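Local atomic coordinates of Bse634I restriction endonuclease (Geobacillus stearothermophilus, PDB entry 1KNV), a protein that probably cuts double-stranded DNA at a specific recognition sequence, as a metal-dependent type II restriction endonuclease of the PD-(D/E)XK superfamily. Residues Ile22-Phe27 / Ser68-Asn73. Residues are numbered along the deposited sequence; the frame is centred on the assembly and turned at random.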
loop_
_atom_site.group_PDB
_atom_site.type_symbol
_atom_site.label_atom_id
_atom_site.label_comp_id
_atom_site.label_asym_id
_atom_site.label_seq_id
_atom_site.Cartn_x
_atom_site.Cartn_y
_atom_site.Cartn_z
ATOM N N ILE B 22 -32.814 -36.407 -29.626
ATOM C CA ILE B 22 -32.495 -35.419 -30.648
ATOM C C ILE B 22 -31.588 -34.313 -30.113
ATOM O O ILE B 22 -31.856 -33.732 -29.059
ATOM C CB ILE B 22 -33.783 -34.762 -31.200
ATOM C CG1 ILE B 22 -34.832 -35.841 -31.521
ATOM C CG2 ILE B 22 -33.450 -33.930 -32.430
ATOM C CD1 ILE B 22 -34.375 -36.912 -32.510
ATOM N N ARG B 23 -30.516 -34.023 -30.847
ATOM C CA ARG B 23 -29.579 -32.972 -30.452
ATOM C C ARG B 23 -29.461 -31.932 -31.561
ATOM O O ARG B 23 -29.417 -32.275 -32.740
ATOM C CB ARG B 23 -28.185 -33.552 -30.182
ATOM C CG ARG B 23 -27.494 -34.066 -31.435
ATOM C CD ARG B 23 -25.983 -34.149 -31.280
ATOM N NE ARG B 23 -25.500 -35.522 -31.158
ATOM C CZ ARG B 23 -25.440 -36.199 -30.016
ATOM N NH1 ARG B 23 -25.835 -35.634 -28.877
ATOM N NH2 ARG B 23 -24.976 -37.445 -30.011
ATOM N N ILE B 24 -29.414 -30.661 -31.189
ATOM C CA ILE B 24 -29.266 -29.617 -32.190
ATOM C C ILE B 24 -27.786 -29.499 -32.544
ATOM O O ILE B 24 -26.920 -29.717 -31.700
ATOM C CB ILE B 24 -29.751 -28.260 -31.668
ATOM C CG1 ILE B 24 -31.233 -28.348 -31.307
ATOM C CG2 ILE B 24 -29.493 -27.179 -32.712
ATOM C CD1 ILE B 24 -31.783 -27.078 -30.709
ATOM N N LYS B 25 -27.499 -29.172 -33.796
ATOM C CA LYS B 25 -26.123 -29.012 -34.250
ATOM C C LYS B 25 -25.989 -27.538 -34.633
ATOM O O LYS B 25 -26.149 -27.172 -35.798
ATOM C CB LYS B 25 -25.861 -29.916 -35.459
ATOM C CG LYS B 25 -26.169 -31.385 -35.207
ATOM C CD LYS B 25 -25.390 -31.915 -34.019
ATOM C CE LYS B 25 -23.903 -31.921 -34.308
ATOM N NZ LYS B 25 -23.622 -32.740 -35.512
ATOM N N PRO B 26 -25.691 -26.675 -33.646
ATOM C CA PRO B 26 -25.540 -25.229 -33.840
ATOM C C PRO B 26 -24.631 -24.789 -34.964
ATOM O O PRO B 26 -24.949 -23.858 -35.693
ATOM C CB PRO B 26 -25.053 -24.741 -32.474
ATOM C CG PRO B 26 -24.334 -25.931 -31.924
ATOM C CD PRO B 26 -25.253 -27.063 -32.294
ATOM N N PHE B 27 -23.505 -25.466 -35.114
ATOM C CA PHE B 27 -22.543 -25.101 -36.141
ATOM C C PHE B 27 -23.005 -25.416 -37.553
ATOM O O PHE B 27 -22.709 -24.667 -38.483
ATOM C CB PHE B 27 -21.205 -25.767 -35.825
ATOM C CG PHE B 27 -20.683 -25.421 -34.457
ATOM C CD1 PHE B 27 -20.243 -26.412 -33.592
ATOM C CD2 PHE B 27 -20.661 -24.095 -34.022
ATOM C CE1 PHE B 27 -19.785 -26.091 -32.308
ATOM C CE2 PHE B 27 -20.208 -23.763 -32.746
ATOM C CZ PHE B 27 -19.770 -24.762 -31.888
ATOM N N SER B 68 -37.223 -25.770 -24.626
ATOM C CA SER B 68 -36.815 -24.375 -24.644
ATOM C C SER B 68 -35.361 -24.327 -24.214
ATOM O O SER B 68 -34.571 -23.553 -24.751
ATOM C CB SER B 68 -37.667 -23.549 -23.680
ATOM O OG SER B 68 -38.977 -23.381 -24.187
ATOM N N GLY B 69 -35.018 -25.173 -23.248
ATOM C CA GLY B 69 -33.656 -25.229 -22.752
ATOM C C GLY B 69 -32.639 -25.479 -23.848
ATOM O O GLY B 69 -31.702 -24.692 -24.019
ATOM N N ALA B 70 -32.822 -26.573 -24.587
ATOM C CA ALA B 70 -31.921 -26.939 -25.677
ATOM C C ALA B 70 -31.737 -25.758 -26.618
ATOM O O ALA B 70 -30.627 -25.499 -27.094
ATOM C CB ALA B 70 -32.480 -28.137 -26.444
ATOM N N PHE B 71 -32.830 -25.042 -26.875
ATOM C CA PHE B 71 -32.794 -23.878 -27.754
ATOM C C PHE B 71 -32.109 -22.673 -27.118
ATOM O O PHE B 71 -31.318 -22.000 -27.774
ATOM C CB PHE B 71 -34.213 -23.490 -28.210
ATOM C CG PHE B 71 -34.721 -24.305 -29.376
ATOM C CD1 PHE B 71 -35.774 -25.202 -29.217
ATOM C CD2 PHE B 71 -34.115 -24.201 -30.626
ATOM C CE1 PHE B 71 -36.212 -25.984 -30.282
ATOM C CE2 PHE B 71 -34.548 -24.977 -31.694
ATOM C CZ PHE B 71 -35.598 -25.871 -31.521
ATOM N N SER B 72 -32.408 -22.400 -25.850
ATOM C CA SER B 72 -31.796 -21.273 -25.159
ATOM C C SER B 72 -30.289 -21.465 -25.142
ATOM O O SER B 72 -29.530 -20.502 -25.237
ATOM C CB SER B 72 -32.301 -21.171 -23.723
ATOM O OG SER B 72 -31.814 -19.984 -23.115
ATOM N N ASN B 73 -29.861 -22.714 -25.016
ATOM C CA ASN B 73 -28.438 -23.029 -25.006
ATOM C C ASN B 73 -27.831 -22.857 -26.392
ATOM O O ASN B 73 -26.731 -22.331 -26.530
ATOM C CB ASN B 73 -28.210 -24.466 -24.540
ATOM C CG ASN B 73 -28.459 -24.648 -23.058
ATOM O OD1 ASN B 73 -28.411 -25.764 -22.552
ATOM N ND2 ASN B 73 -28.722 -23.548 -22.351
#
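Ile24 reaches Phe71 with a single methyl group, a worked example of how the end of a hairpin strand can be docked on the start of a helix, here with no hydrogen bond between residues 22-27 and 68-73. The meeting is a CH-pi contact: CD1 of Ile24 lies 3.9 Å from the centroid of the Phe71 ring, 25° off the ring normal, and is displaced toward the rim. Its nearest ring atom is accordingly Phe71 CE2, 3.6 Å from Ile24 CD1. The isoleucine chain is extended at its end (chi2 177°), which carries CD1 clear of its own strand, and it meets the phenylalanine side chain at about a right angle. The first bond of the Phe71 side chain leads away from residues 22-27, but with CG beside the backbone N and anti to the carbonyl carbon (chi1 -82°) the end of the ring comes nearer and presents a face.

Simple apolar packing adds a second touch. The same CD1 of Ile24 sits 4.4 Å from Ala70 CB, a looser approach, and the backbones stay well apart, with Ile24 CA and Ala70 CA 7.5 Å from each other. Only 110 Å² is buried between the two segments.

In the fold, Ile24 closes strand 19-24, the second arm of an antiparallel hairpin with strand 11-16, just before Lys25 takes the N-cap position of helix 26-33. Residues 68-73 form the first turns of helix 68-93. The contact sets the end of the hairpin against the start of helix 68-93, away from the calcium-binding residues Asp146 and Leu197; farther along that helix, Trp78 NE1 bonds to Pro26 O.

Polar bonding runs within the helix or to residues beyond the two segments. Ser72 N donates to Ser68 O at 2.7 Å, and Thr67 and Thr74 bond through their hydroxyls to the backbone of Ala70. Pro66 touches both Ile24 and Phe71, while Lys55 makes a cation-pi interaction with the Phe71 ring.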